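Local coordinates for protein esterase (Uncultured bacterium, PDB 5EGN) that probably hydrolyses carboxylic esters and the lactone ring of N-acyl homoserine lactones, bacterial quorum-sensing signals, using an alpha/beta hydrolase fold, at residues A132-D137 against H178-A183; G140-L145 against A167-P172; L215-A220 against V240-Q245. The protein carries 2 engineered substitutions. All coordinates share one frame; numbering follows the deposited sequence.

Contact 1: residues A132-D137 against H178-A183; sequences AAFQND and HVFDAA
F134 and F180 illustrate how two aromatic side chains can join helices whose backbones stay well apart: each is the sole residue of its segment to touch the other side. Along 132-137, in helix 128-136, A133 rests its side chain on A141 of the following helix, 138-146. F134 comes next and brings its ring to the facing helix. Its CG stands opposite the carbonyl carbon (chi1 -86°), a setting that swings the ring off the helix toward F180. The CD1 and CE1 side of the ring does the touching: CD1 of F134 lies 3.5 Å from CZ of F180, and CE1 of F134 is 3.9 Å from that same atom. F180 therefore offers the far end of its ring, carried outward because its CG is anti to its own N (chi1 178°). The ring planes are inclined at 32° with centroids 5.4 Å apart, an oblique pairing, while the two side chains cross at about a right angle. Past F134 the helix runs out: D137 N still donates to A133 O (2.9 Å), and D137 then takes the N-cap position of helix 138-146. The ring of Y138 meets that of F180, which F28, in the main fold after strand 21-25, also touches. F134, Y138 and F180 thus join helices 128-136, 138-146 and 177-185, inserted between strands 110-116 and 206-211, the usual place of the cap in alpha/beta hydrolases.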
# COMPACT_ATOMS: atom_id res chain seq x y z
N ALA A 132 -3.76 -26.94 -17.35
CA ALA A 132 -3.42 -26.87 -18.76
C ALA A 132 -3.56 -25.45 -19.28
O ALA A 132 -2.82 -25.05 -20.18
CB ALA A 132 -4.30 -27.82 -19.56
N ALA A 133 -4.50 -24.69 -18.73
CA ALA A 133 -4.66 -23.29 -19.11
C ALA A 133 -3.45 -22.47 -18.68
O ALA A 133 -3.02 -21.56 -19.39
CB ALA A 133 -5.94 -22.72 -18.52
N PHE A 134 -2.91 -22.79 -17.51
CA PHE A 134 -1.72 -22.11 -17.01
C PHE A 134 -0.47 -22.53 -17.78
O PHE A 134 0.49 -21.76 -17.87
CB PHE A 134 -1.53 -22.37 -15.51
CG PHE A 134 -2.30 -21.43 -14.63
CD1 PHE A 134 -1.87 -20.12 -14.44
CD2 PHE A 134 -3.46 -21.84 -13.98
CE1 PHE A 134 -2.57 -19.25 -13.62
CE2 PHE A 134 -4.16 -20.98 -13.17
CZ PHE A 134 -3.72 -19.68 -12.99
N GLN A 135 -0.48 -23.74 -18.31
CA GLN A 135 0.64 -24.20 -19.14
C GLN A 135 0.57 -23.63 -20.55
O GLN A 135 1.59 -23.45 -21.21
CB GLN A 135 0.67 -25.73 -19.20
N ASN A 136 -0.65 -23.36 -21.01
CA ASN A 136 -0.88 -22.92 -22.38
C ASN A 136 -0.77 -21.40 -22.51
O ASN A 136 -0.09 -20.89 -23.40
CB ASN A 136 -2.25 -23.40 -22.85
CG ASN A 136 -2.65 -22.82 -24.19
OD1 ASN A 136 -3.26 -21.76 -24.26
ND2 ASN A 136 -2.32 -23.53 -25.27
N ASP A 137 -1.44 -20.69 -21.61
CA ASP A 137 -1.39 -19.24 -21.58
C ASP A 137 -1.42 -18.76 -20.14
O ASP A 137 -2.48 -18.67 -19.53
CB ASP A 137 -2.55 -18.64 -22.38
CG ASP A 137 -2.36 -17.17 -22.68
OD1 ASP A 137 -1.38 -16.58 -22.18
OD2 ASP A 137 -3.20 -16.60 -23.41
N HIS A 178 9.36 -17.18 -13.11
CA HIS A 178 10.08 -18.32 -12.57
C HIS A 178 9.66 -18.64 -11.14
O HIS A 178 9.78 -19.77 -10.69
CB HIS A 178 11.59 -18.08 -12.63
CG HIS A 178 12.11 -17.22 -11.52
ND1 HIS A 178 12.23 -15.85 -11.64
CD2 HIS A 178 12.57 -17.53 -10.29
CE1 HIS A 178 12.72 -15.35 -10.51
NE2 HIS A 178 12.94 -16.35 -9.68
N VAL A 179 9.17 -17.63 -10.42
CA VAL A 179 8.66 -17.84 -9.08
C VAL A 179 7.35 -18.62 -9.15
O VAL A 179 7.13 -19.55 -8.36
CB VAL A 179 8.44 -16.52 -8.33
CG1 VAL A 179 7.69 -16.75 -7.03
CG2 VAL A 179 9.77 -15.85 -8.05
N PHE A 180 6.49 -18.26 -10.10
CA PHE A 180 5.26 -19.01 -10.32
C PHE A 180 5.60 -20.45 -10.68
O PHE A 180 5.09 -21.38 -10.05
CB PHE A 180 4.42 -18.37 -11.43
CG PHE A 180 3.16 -19.12 -11.74
CD1 PHE A 180 3.09 -19.98 -12.83
CD2 PHE A 180 2.04 -18.99 -10.94
CE1 PHE A 180 1.93 -20.68 -13.11
CE2 PHE A 180 0.88 -19.68 -11.22
CZ PHE A 180 0.83 -20.52 -12.31
N ASP A 181 6.46 -20.63 -11.67
CA ASP A 181 6.85 -21.97 -12.11
C ASP A 181 7.44 -22.82 -10.97
O ASP A 181 7.08 -23.99 -10.81
CB ASP A 181 7.85 -21.87 -13.26
CG ASP A 181 7.23 -21.31 -14.53
OD1 ASP A 181 6.01 -21.50 -14.72
OD2 ASP A 181 7.96 -20.69 -15.33
N ALA A 182 8.32 -22.22 -10.18
CA ALA A 182 8.97 -22.92 -9.08
C ALA A 182 7.98 -23.29 -7.99
O ALA A 182 8.03 -24.40 -7.45
CB ALA A 182 10.10 -22.08 -8.51
N ALA A 183 7.09 -22.37 -7.65
CA ALA A 183 6.07 -22.61 -6.63
C ALA A 183 5.12 -23.73 -7.07
O ALA A 183 4.74 -24.57 -6.26
CB ALA A 183 5.30 -21.34 -6.33

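Contact 2: residues G140-L145 against A167-P172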
# COMPACT_ATOMS: atom_id res chain seq x y z
N GLY A 140 -3.23 -15.14 -19.44
CA GLY A 140 -4.64 -15.29 -19.77
C GLY A 140 -5.37 -16.13 -18.74
O GLY A 140 -6.42 -15.72 -18.22
N ALA A 141 -4.82 -17.30 -18.43
CA ALA A 141 -5.39 -18.17 -17.42
C ALA A 141 -5.49 -17.48 -16.06
O ALA A 141 -6.50 -17.59 -15.37
CB ALA A 141 -4.57 -19.45 -17.29
N PHE A 142 -4.43 -16.76 -15.68
CA PHE A 142 -4.41 -16.06 -14.40
C PHE A 142 -5.48 -14.98 -14.35
O PHE A 142 -6.14 -14.80 -13.33
CB PHE A 142 -3.03 -15.45 -14.13
CG PHE A 142 -2.68 -15.39 -12.66
CD1 PHE A 142 -1.60 -16.10 -12.16
CD2 PHE A 142 -3.43 -14.62 -11.79
CE1 PHE A 142 -1.28 -16.04 -10.81
CE2 PHE A 142 -3.11 -14.55 -10.44
CZ PHE A 142 -2.04 -15.26 -9.96
N GLY A 143 -5.64 -14.25 -15.45
CA GLY A 143 -6.69 -13.24 -15.54
C GLY A 143 -8.06 -13.86 -15.36
O GLY A 143 -8.89 -13.39 -14.57
N GLY A 144 -8.29 -14.94 -16.10
CA GLY A 144 -9.53 -15.70 -15.98
C GLY A 144 -9.80 -16.14 -14.56
O GLY A 144 -10.95 -16.10 -14.10
N LEU A 145 -8.76 -16.55 -13.85
CA LEU A 145 -8.90 -16.94 -12.45
C LEU A 145 -9.24 -15.74 -11.58
O LEU A 145 -10.01 -15.86 -10.62
CB LEU A 145 -7.61 -17.60 -11.95
CG LEU A 145 -7.59 -18.09 -10.49
CD1 LEU A 145 -7.04 -19.50 -10.43
CD2 LEU A 145 -6.77 -17.16 -9.62
N ALA A 167 -2.47 -6.49 -12.36
CA ALA A 167 -1.18 -5.83 -12.52
C ALA A 167 -0.08 -6.55 -11.75
O ALA A 167 1.07 -6.59 -12.19
CB ALA A 167 -1.27 -4.38 -12.08
N HIS A 168 -0.43 -7.11 -10.59
CA HIS A 168 0.54 -7.75 -9.71
C HIS A 168 1.36 -8.86 -10.38
O HIS A 168 2.57 -8.93 -10.21
CB HIS A 168 -0.16 -8.32 -8.48
CG HIS A 168 -0.17 -7.39 -7.30
ND1 HIS A 168 0.98 -6.95 -6.70
CD2 HIS A 168 -1.20 -6.84 -6.62
CE1 HIS A 168 0.67 -6.15 -5.69
NE2 HIS A 168 -0.65 -6.07 -5.62
N PHE A 169 0.70 -9.73 -11.15
CA PHE A 169 1.40 -10.86 -11.76
C PHE A 169 1.94 -10.54 -13.15
O PHE A 169 2.63 -11.35 -13.76
CB PHE A 169 0.50 -12.10 -11.82
CG PHE A 169 -0.69 -11.96 -12.73
CD1 PHE A 169 -0.57 -12.24 -14.09
CD2 PHE A 169 -1.92 -11.57 -12.24
CE1 PHE A 169 -1.66 -12.13 -14.93
CE2 PHE A 169 -3.01 -11.46 -13.08
CZ PHE A 169 -2.88 -11.73 -14.42
N SER A 170 1.61 -9.35 -13.65
CA SER A 170 2.09 -8.93 -14.96
C SER A 170 3.36 -8.11 -14.84
O SER A 170 4.00 -7.78 -15.84
CB SER A 170 1.01 -8.13 -15.69
OG SER A 170 -0.14 -8.92 -15.93
N VAL A 171 3.73 -7.78 -13.61
CA VAL A 171 4.96 -7.03 -13.35
C VAL A 171 6.04 -7.96 -12.82
O VAL A 171 5.98 -8.41 -11.67
CB VAL A 171 4.72 -5.88 -12.35
CG1 VAL A 171 6.03 -5.17 -12.04
CG2 VAL A 171 3.70 -4.90 -12.91
N PRO A 172 7.05 -8.27 -13.66
CA PRO A 172 8.15 -9.17 -13.31
C PRO A 172 8.94 -8.68 -12.11
O PRO A 172 9.54 -9.48 -11.39
CB PRO A 172 9.02 -9.18 -14.57
CG PRO A 172 8.11 -8.75 -15.67
CD PRO A 172 7.17 -7.77 -15.04
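The rings of F142 and F169 form an offset stack, a good example of how one aromatic residue can cover both the ring and the stem of another. Their centroids are 4.2 Å apart and their planes 23° from parallel, and the two side chains slide past each other in opposite directions. CD2 of F142 lies over the rim of the F169 ring, 3.4 Å from CD2 of F169. Further along the same ring, CB of F142 sits over the face in a CH-pi contact, 3.9 Å from the centroid and 19° off the normal. Next to this pair, the backbone N of G143 approaches CZ of F169 at 3.9 Å. With CG between the backbone N and the carbonyl carbon (chi1 66°), the ring of F169 is turned to helix 138-146. There it also packs on Y138, I139 and L146, while F142 touches S29. Farther out, two polar ties hold the chain around F169: S170 OG bonds to K166 O, and H168 O accepts from N174 ND2. H168 faces the dimer partner, where its NE2 is hydrogen-bonded to Y36 OH of the second subunit and its ring meets F40 of that subunit. Chemically, then, the contact itself is apolar: the offset and the small tilt are consistent with dispersion and burial of ring surface holding the two segments together.

Contact 3: residues L215-A220 against V240-Q245; sequences LVTTVA and VGHFYQ. Engineered in segment 215-220: V216 (natural residue Ala).
V216 and T217 approach the imidazole of H242 from two directions, a compact lesson in how a histidine ring can be framed by short side chains. V216, an engineered residue, has CG1 anti to its backbone N (chi1 173°), and this branch lies over one face of the ring, 4.0 Å from the centroid and 17° off the normal, in a CH-pi contact. T217 comes instead at the edge. Its OG1 is near the ring plane, 3.6 Å from CE1 of H242, and its CB lies in plane at the same distance from CE1. CZ of F243, from the same segment as H242, lies in plane at another part of the rim, near CD2. H242 extends toward both partners with CG anti to its N (chi1 -154°), presenting the CE1 corner. Its ring orientation is further fixed by the hydrogen bond between ND1 and D214 OD2 across the loops, and D214 OD1, bonded to T217 N within its own loop, helps position that carboxylate. H242 also touches S93, consistent with the Ser-His-Asp catalytic triad of alpha/beta hydrolases. The segments follow neighbouring strands of the sheet: 215-220 leads from strand 206-211 into helix 219-228; after strand 233-237, segment 240-245 leads into helix 244-247.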
# COMPACT_ATOMS: atom_id res chain seq x y z
N LEU A 215 -14.40 -17.66 -5.99
CA LEU A 215 -14.33 -18.86 -6.83
C LEU A 215 -12.89 -19.37 -6.92
O LEU A 215 -12.67 -20.53 -7.28
CB LEU A 215 -14.89 -18.56 -8.23
CG LEU A 215 -16.38 -18.26 -8.26
CD1 LEU A 215 -16.82 -17.70 -9.60
CD2 LEU A 215 -17.16 -19.52 -7.94
N VAL A 216 -11.94 -18.50 -6.59
CA VAL A 216 -10.53 -18.87 -6.46
C VAL A 216 -10.34 -19.78 -5.25
O VAL A 216 -9.67 -20.82 -5.33
CB VAL A 216 -9.63 -17.63 -6.31
CG1 VAL A 216 -8.20 -18.01 -6.01
CG2 VAL A 216 -9.70 -16.78 -7.57
N THR A 217 -10.92 -19.36 -4.13
CA THR A 217 -11.02 -20.19 -2.93
C THR A 217 -12.51 -20.30 -2.58
O THR A 217 -13.13 -19.34 -2.08
CB THR A 217 -10.19 -19.60 -1.76
OG1 THR A 217 -8.86 -20.13 -1.82
CG2 THR A 217 -10.79 -19.98 -0.41
N THR A 218 -13.09 -21.46 -2.86
CA THR A 218 -14.53 -21.65 -2.70
C THR A 218 -14.92 -21.70 -1.23
O THR A 218 -14.08 -21.91 -0.36
CB THR A 218 -15.01 -22.93 -3.41
OG1 THR A 218 -14.47 -24.09 -2.76
CG2 THR A 218 -14.59 -22.94 -4.88
N VAL A 219 -16.21 -21.50 -0.97
CA VAL A 219 -16.71 -21.54 0.40
C VAL A 219 -16.44 -22.91 1.00
O VAL A 219 -16.09 -23.02 2.17
CB VAL A 219 -18.22 -21.21 0.45
CG1 VAL A 219 -18.78 -21.46 1.84
CG2 VAL A 219 -18.45 -19.77 0.03
N ALA A 220 -16.57 -23.95 0.18
CA ALA A 220 -16.28 -25.31 0.60
C ALA A 220 -14.83 -25.46 1.06
O ALA A 220 -14.54 -26.15 2.04
CB ALA A 220 -16.59 -26.29 -0.52
N VAL A 240 -18.58 -10.53 -1.20
CA VAL A 240 -17.11 -10.44 -1.18
C VAL A 240 -16.48 -11.64 -1.89
O VAL A 240 -17.06 -12.74 -1.87
CB VAL A 240 -16.58 -10.36 0.26
CG1 VAL A 240 -15.06 -10.30 0.30
CG2 VAL A 240 -17.16 -9.13 0.94
N GLY A 241 -15.33 -11.44 -2.54
CA GLY A 241 -14.61 -12.53 -3.16
C GLY A 241 -13.37 -12.93 -2.38
O GLY A 241 -13.47 -13.37 -1.23
N HIS A 242 -12.20 -12.77 -2.99
CA HIS A 242 -10.94 -13.25 -2.41
C HIS A 242 -10.27 -12.23 -1.50
O HIS A 242 -9.44 -12.58 -0.67
CB HIS A 242 -9.97 -13.65 -3.54
CG HIS A 242 -8.96 -14.68 -3.14
ND1 HIS A 242 -9.32 -15.92 -2.66
CD2 HIS A 242 -7.61 -14.66 -3.16
CE1 HIS A 242 -8.23 -16.62 -2.41
NE2 HIS A 242 -7.18 -15.87 -2.70
N PHE A 243 -10.64 -10.96 -1.65
CA PHE A 243 -9.93 -9.90 -0.96
C PHE A 243 -10.83 -9.05 -0.07
O PHE A 243 -11.09 -7.89 -0.36
CB PHE A 243 -9.22 -9.01 -1.99
CG PHE A 243 -8.49 -9.78 -3.05
CD1 PHE A 243 -7.23 -10.31 -2.80
CD2 PHE A 243 -9.07 -9.98 -4.29
CE1 PHE A 243 -6.56 -11.02 -3.78
CE2 PHE A 243 -8.40 -10.68 -5.28
CZ PHE A 243 -7.15 -11.21 -5.02
N TYR A 244 -11.29 -9.64 1.03
CA TYR A 244 -12.13 -8.95 2.00
C TYR A 244 -11.47 -7.68 2.53
O TYR A 244 -12.14 -6.68 2.79
CB TYR A 244 -12.48 -9.89 3.15
CG TYR A 244 -13.59 -9.41 4.07
CD1 TYR A 244 -14.49 -8.44 3.65
CD2 TYR A 244 -13.73 -9.93 5.35
CE1 TYR A 244 -15.50 -8.00 4.49
CE2 TYR A 244 -14.74 -9.50 6.19
CZ TYR A 244 -15.62 -8.53 5.75
OH TYR A 244 -16.62 -8.10 6.59
N GLN A 245 -10.15 -7.72 2.69
CA GLN A 245 -9.43 -6.60 3.27
C GLN A 245 -9.38 -5.40 2.32
O GLN A 245 -9.09 -4.28 2.74
CB GLN A 245 -8.00 -7.01 3.67
CG GLN A 245 -7.02 -7.10 2.51
CD GLN A 245 -7.01 -8.46 1.85
OE1 GLN A 245 -8.05 -8.96 1.42
NE2 GLN A 245 -5.84 -9.07 1.77

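Contacts 1 and 2 belong to one helical region between strands 110-116 and 206-211, with contact 2 nested inside the loop that contact 1 closes; contact 3 follows later in the chain. The centres of contacts 1 and 2 are about 11 Å apart, and the two touch where F134 packs on F142 and A141. Contact 3, in the loops at the ends of the last two strands, has its centre about 17 Å from that of contact 2 and about 22 Å from that of contact 1. L145 touches the engineered V216, so that helix 138-146 borders contact 3; the probable cap thus lies beside the probable catalytic loops of the same alpha/beta hydrolase fold.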